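Local coordinates for Lic11098 (Leptospira interrogans serogroup Icterohaemorrhagiae serovar copenhageni, PDB 4U08), which is a leucine-rich repeat protein of unknown function that probably acts as a virulence factor of a human pathogen and binds calcium and zinc ions in the crystal, at residues A[361-372]-A[385-396]. Residues are numbered along the deposited sequence; the frame is centred on the assembly and turned at random.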
loop_
_atom_site.group_PDB
_atom_site.type_symbol
_atom_site.label_atom_id
_atom_site.label_comp_id
_atom_site.label_asym_id
_atom_site.label_seq_id
_atom_site.Cartn_x
_atom_site.Cartn_y
_atom_site.Cartn_z
ATOM N N ILE A 361 -24.219 -3.552 -29.232
ATOM C CA ILE A 361 -22.760 -3.679 -29.135
ATOM C C ILE A 361 -22.064 -2.892 -30.265
ATOM O O ILE A 361 -20.942 -2.410 -30.081
ATOM C CB ILE A 361 -22.280 -5.163 -29.031
ATOM C CG1 ILE A 361 -20.892 -5.258 -28.378
ATOM C CG2 ILE A 361 -22.332 -5.913 -30.390
ATOM C CD1 ILE A 361 -20.623 -6.546 -27.624
ATOM N N LYS A 362 -22.751 -2.745 -31.422
ATOM C CA LYS A 362 -22.261 -1.982 -32.572
ATOM C C LYS A 362 -22.053 -0.501 -32.234
ATOM O O LYS A 362 -21.315 0.175 -32.929
ATOM C CB LYS A 362 -23.186 -2.153 -33.788
ATOM C CG LYS A 362 -24.496 -1.370 -33.737
ATOM C CD LYS A 362 -25.282 -1.606 -35.029
ATOM C CE LYS A 362 -26.706 -1.108 -34.967
ATOM N NZ LYS A 362 -27.596 -1.898 -35.866
ATOM N N GLN A 363 -22.677 -0.009 -31.150
ATOM C CA GLN A 363 -22.549 1.373 -30.671
ATOM C C GLN A 363 -21.225 1.607 -29.906
ATOM O O GLN A 363 -20.919 2.748 -29.560
ATOM C CB GLN A 363 -23.742 1.731 -29.769
ATOM C CG GLN A 363 -25.121 1.571 -30.420
ATOM C CD GLN A 363 -26.282 1.619 -29.434
ATOM O OE1 GLN A 363 -26.126 1.824 -28.217
ATOM N NE2 GLN A 363 -27.493 1.421 -29.940
ATOM N N LEU A 364 -20.448 0.535 -29.637
ATOM C CA LEU A 364 -19.176 0.608 -28.897
ATOM C C LEU A 364 -18.024 0.963 -29.848
ATOM O O LEU A 364 -17.116 0.162 -30.078
ATOM C CB LEU A 364 -18.919 -0.715 -28.107
ATOM C CG LEU A 364 -19.925 -1.062 -27.002
ATOM C CD1 LEU A 364 -19.464 -2.283 -26.215
ATOM C CD2 LEU A 364 -20.129 0.103 -26.045
ATOM N N LYS A 365 -18.097 2.190 -30.424
ATOM C CA LYS A 365 -17.172 2.725 -31.440
ATOM C C LYS A 365 -15.717 2.827 -30.963
ATOM O O LYS A 365 -14.785 2.700 -31.764
ATOM C CB LYS A 365 -17.685 4.080 -31.979
ATOM C CG LYS A 365 -19.087 4.028 -32.604
ATOM C CD LYS A 365 -19.075 3.701 -34.109
ATOM C CE LYS A 365 -20.454 3.781 -34.717
ATOM N NZ LYS A 365 -20.408 3.625 -36.191
ATOM N N ASN A 366 -15.522 2.991 -29.657
ATOM C CA ASN A 366 -14.184 3.079 -29.076
ATOM C C ASN A 366 -13.592 1.727 -28.626
ATOM O O ASN A 366 -12.426 1.668 -28.220
ATOM C CB ASN A 366 -14.182 4.101 -27.932
ATOM C CG ASN A 366 -14.433 5.510 -28.389
ATOM O OD1 ASN A 366 -15.081 6.313 -27.700
ATOM N ND2 ASN A 366 -14.011 5.810 -29.604
ATOM N N LEU A 367 -14.369 0.631 -28.726
ATOM C CA LEU A 367 -13.877 -0.679 -28.303
ATOM C C LEU A 367 -12.697 -1.123 -29.152
ATOM O O LEU A 367 -12.746 -1.043 -30.376
ATOM C CB LEU A 367 -15.020 -1.722 -28.309
ATOM C CG LEU A 367 -14.854 -2.936 -27.398
ATOM C CD1 LEU A 367 -14.902 -2.512 -25.873
ATOM C CD2 LEU A 367 -15.976 -3.949 -27.672
ATOM N N LYS A 368 -11.596 -1.496 -28.495
ATOM C CA LYS A 368 -10.350 -1.894 -29.147
ATOM C C LYS A 368 -10.141 -3.384 -29.059
ATOM O O LYS A 368 -9.611 -4.005 -29.979
ATOM C CB LYS A 368 -9.141 -1.134 -28.543
ATOM C CG LYS A 368 -9.186 0.386 -28.722
ATOM C CD LYS A 368 -8.102 1.063 -27.855
ATOM C CE LYS A 368 -7.345 2.201 -28.531
ATOM N NZ LYS A 368 -7.645 3.543 -27.949
ATOM N N LYS A 369 -10.524 -3.973 -27.923
ATOM C CA LYS A 369 -10.353 -5.398 -27.698
ATOM C C LYS A 369 -11.616 -6.031 -27.101
ATOM O O LYS A 369 -12.165 -5.549 -26.103
ATOM C CB LYS A 369 -9.131 -5.654 -26.802
ATOM C CG LYS A 369 -7.785 -5.494 -27.500
ATOM C CD LYS A 369 -6.648 -5.421 -26.484
ATOM C CE LYS A 369 -5.291 -5.244 -27.126
ATOM N NZ LYS A 369 -4.739 -6.534 -27.621
ATOM N N LEU A 370 -12.058 -7.129 -27.724
ATOM C CA LEU A 370 -13.228 -7.893 -27.291
ATOM C C LEU A 370 -12.845 -9.365 -27.222
ATOM O O LEU A 370 -12.431 -9.946 -28.225
ATOM C CB LEU A 370 -14.426 -7.615 -28.216
ATOM C CG LEU A 370 -15.752 -8.345 -27.908
ATOM C CD1 LEU A 370 -16.274 -8.017 -26.475
ATOM C CD2 LEU A 370 -16.806 -7.969 -28.927
ATOM N N TYR A 371 -12.878 -9.944 -26.013
ATOM C CA TYR A 371 -12.463 -11.323 -25.791
ATOM C C TYR A 371 -13.718 -12.198 -25.634
ATOM O O TYR A 371 -14.506 -11.968 -24.708
ATOM C CB TYR A 371 -11.592 -11.390 -24.545
ATOM C CG TYR A 371 -10.347 -10.543 -24.640
ATOM C CD1 TYR A 371 -9.180 -11.046 -25.202
ATOM C CD2 TYR A 371 -10.311 -9.263 -24.098
ATOM C CE1 TYR A 371 -8.000 -10.300 -25.210
ATOM C CE2 TYR A 371 -9.144 -8.500 -24.117
ATOM C CZ TYR A 371 -8.000 -9.019 -24.689
ATOM O OH TYR A 371 -6.860 -8.264 -24.702
ATOM N N LEU A 372 -13.916 -13.162 -26.551
ATOM C CA LEU A 372 -15.145 -13.975 -26.558
ATOM C C LEU A 372 -14.921 -15.473 -26.465
ATOM O O LEU A 372 -15.904 -16.224 -26.459
ATOM C CB LEU A 372 -15.958 -13.664 -27.842
ATOM C CG LEU A 372 -16.436 -12.216 -28.058
ATOM C CD1 LEU A 372 -17.065 -12.078 -29.441
ATOM C CD2 LEU A 372 -17.440 -11.799 -26.986
ATOM N N ILE A 385 -20.456 -9.219 -36.382
ATOM C CA ILE A 385 -19.984 -8.224 -35.406
ATOM C C ILE A 385 -18.606 -7.656 -35.819
ATOM O O ILE A 385 -18.377 -6.448 -35.686
ATOM C CB ILE A 385 -20.038 -8.749 -33.943
ATOM C CG1 ILE A 385 -21.505 -8.921 -33.527
ATOM C CG2 ILE A 385 -19.337 -7.801 -32.969
ATOM C CD1 ILE A 385 -21.753 -10.033 -32.523
ATOM N N ARG A 386 -17.731 -8.483 -36.368
ATOM C CA ARG A 386 -16.429 -7.997 -36.847
ATOM C C ARG A 386 -16.580 -6.824 -37.852
ATOM O O ARG A 386 -15.832 -5.854 -37.764
ATOM C CB ARG A 386 -15.627 -9.114 -37.494
ATOM C CG ARG A 386 -14.983 -10.050 -36.522
ATOM C CD ARG A 386 -14.261 -11.155 -37.291
ATOM N NE ARG A 386 -14.060 -12.380 -36.507
ATOM C CZ ARG A 386 -13.176 -12.496 -35.522
ATOM N NH1 ARG A 386 -12.437 -11.459 -35.161
ATOM N NH2 ARG A 386 -13.049 -13.643 -34.868
ATOM N N LYS A 387 -17.563 -6.909 -38.777
ATOM C CA LYS A 387 -17.852 -5.859 -39.766
ATOM C C LYS A 387 -18.557 -4.633 -39.117
ATOM O O LYS A 387 -18.407 -3.510 -39.600
ATOM C CB LYS A 387 -18.667 -6.433 -40.942
ATOM C CG LYS A 387 -17.913 -7.497 -41.738
ATOM C CD LYS A 387 -18.748 -8.067 -42.878
ATOM C CE LYS A 387 -18.061 -9.217 -43.577
ATOM N NZ LYS A 387 -18.811 -9.676 -44.780
ATOM N N LEU A 388 -19.280 -4.842 -38.010
ATOM C CA LEU A 388 -19.950 -3.760 -37.285
ATOM C C LEU A 388 -18.954 -2.962 -36.428
ATOM O O LEU A 388 -19.185 -1.773 -36.179
ATOM C CB LEU A 388 -21.076 -4.283 -36.381
ATOM C CG LEU A 388 -22.322 -4.892 -37.023
ATOM C CD1 LEU A 388 -23.219 -5.472 -35.939
ATOM C CD2 LEU A 388 -23.093 -3.855 -37.819
ATOM N N LEU A 389 -17.859 -3.610 -35.971
ATOM C CA LEU A 389 -16.838 -2.954 -35.146
ATOM C C LEU A 389 -15.497 -3.106 -35.836
ATOM O O LEU A 389 -14.671 -3.870 -35.354
ATOM C CB LEU A 389 -16.805 -3.565 -33.724
ATOM C CG LEU A 389 -18.096 -3.487 -32.871
ATOM C CD1 LEU A 389 -17.949 -4.297 -31.589
ATOM C CD2 LEU A 389 -18.453 -2.048 -32.529
ATOM N N PRO A 390 -15.262 -2.439 -37.003
ATOM C CA PRO A 390 -14.004 -2.668 -37.749
ATOM C C PRO A 390 -12.726 -2.231 -37.052
ATOM O O PRO A 390 -11.667 -2.739 -37.386
ATOM C CB PRO A 390 -14.229 -1.907 -39.069
ATOM C CG PRO A 390 -15.232 -0.886 -38.755
ATOM C CD PRO A 390 -16.140 -1.496 -37.730
ATOM N N GLN A 391 -12.825 -1.325 -36.073
ATOM C CA GLN A 391 -11.661 -0.839 -35.331
ATOM C C GLN A 391 -11.337 -1.755 -34.143
ATOM O O GLN A 391 -10.297 -1.597 -33.507
ATOM C CB GLN A 391 -11.904 0.604 -34.858
ATOM C CG GLN A 391 -11.510 1.656 -35.906
ATOM C CD GLN A 391 -12.454 1.730 -37.087
ATOM O OE1 GLN A 391 -12.067 1.495 -38.237
ATOM N NE2 GLN A 391 -13.705 2.078 -36.837
ATOM N N CYS A 392 -12.233 -2.720 -33.846
ATOM C CA CYS A 392 -12.063 -3.632 -32.717
ATOM C C CYS A 392 -11.394 -4.913 -33.122
ATOM O O CYS A 392 -11.733 -5.464 -34.174
ATOM C CB CYS A 392 -13.415 -3.904 -32.052
ATOM S SG CYS A 392 -13.298 -4.694 -30.418
ATOM N N ILE A 393 -10.473 -5.417 -32.275
ATOM C CA ILE A 393 -9.865 -6.727 -32.462
ATOM C C ILE A 393 -10.749 -7.677 -31.641
ATOM O O ILE A 393 -10.911 -7.498 -30.430
ATOM C CB ILE A 393 -8.367 -6.814 -32.066
ATOM C CG1 ILE A 393 -7.505 -5.808 -32.874
ATOM C CG2 ILE A 393 -7.847 -8.247 -32.275
ATOM C CD1 ILE A 393 -6.280 -5.264 -32.122
ATOM N N ILE A 394 -11.367 -8.645 -32.308
ATOM C CA ILE A 394 -12.268 -9.593 -31.649
ATOM C C ILE A 394 -11.570 -10.947 -31.564
ATOM O O ILE A 394 -11.249 -11.540 -32.596
ATOM C CB ILE A 394 -13.650 -9.634 -32.350
ATOM C CG1 ILE A 394 -14.275 -8.220 -32.411
ATOM C CG2 ILE A 394 -14.584 -10.667 -31.691
ATOM C CD1 ILE A 394 -15.600 -8.084 -33.078
ATOM N N TYR A 395 -11.280 -11.408 -30.334
ATOM C CA TYR A 395 -10.592 -12.673 -30.099
ATOM C C TYR A 395 -11.653 -13.745 -29.890
ATOM O O TYR A 395 -12.356 -13.719 -28.885
ATOM C CB TYR A 395 -9.637 -12.573 -28.877
ATOM C CG TYR A 395 -8.562 -11.518 -29.024
ATOM C CD1 TYR A 395 -7.347 -11.811 -29.638
ATOM C CD2 TYR A 395 -8.753 -10.227 -28.540
ATOM C CE1 TYR A 395 -6.349 -10.843 -29.764
ATOM C CE2 TYR A 395 -7.756 -9.255 -28.646
ATOM C CZ TYR A 395 -6.548 -9.575 -29.240
ATOM O OH TYR A 395 -5.578 -8.609 -29.350
ATOM N N PHE A 396 -11.870 -14.568 -30.927
ATOM C CA PHE A 396 -12.842 -15.668 -30.970
ATOM C C PHE A 396 -12.373 -16.690 -32.006
ATOM O O PHE A 396 -11.794 -17.711 -31.650
ATOM C CB PHE A 396 -14.242 -15.148 -31.343
ATOM C CG PHE A 396 -15.334 -16.196 -31.317
ATOM C CD1 PHE A 396 -15.898 -16.608 -30.115
ATOM C CD2 PHE A 396 -15.794 -16.774 -32.501
ATOM C CE1 PHE A 396 -16.891 -17.596 -30.088
ATOM C CE2 PHE A 396 -16.809 -17.744 -32.477
ATOM C CZ PHE A 396 -17.350 -18.144 -31.269
#
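The ring of Y395 lies beside that of Y371, the planes nearly parallel at 8° but slid apart. Y395 CD2 comes within 3.4 Å of Y371 CE1. The pair marks the C-terminal end of a leucine-rich repeat solenoid, where the last strand, 393-395, runs parallel to strand 369-371. On its other edge, strand 369-371 pairs with strand 346-348. Backbone hydrogen bonds from I393 N to K368 O and L370 N to I393 O start the pairing. Y395 N bonds L370 O at 2.8 Å, nearly straight, and L372 N donates to Y395 O. L370 and I394 point to the other face, joined by C392, L367 and L372 in apolar contacts. C392 SG, turned beside its own carbonyl carbon by chi1 -166°, sits 3.8 Å from both L367 CG and L370 CB. L372 CD1 reaches I394 CG2 at 3.6 Å. Ahead of the strands, L389 CD2 packs against I361 O and L364 O, L388 CD1 meets K362 CB, and K362 NZ forms a salt bridge with E359 OE1. K369 crosses the Y395 side chain obliquely, CG at the ring edge, and a bend at chi4 (-81°) brings K369 NZ to donate to Y395 OH at 2.8 Å.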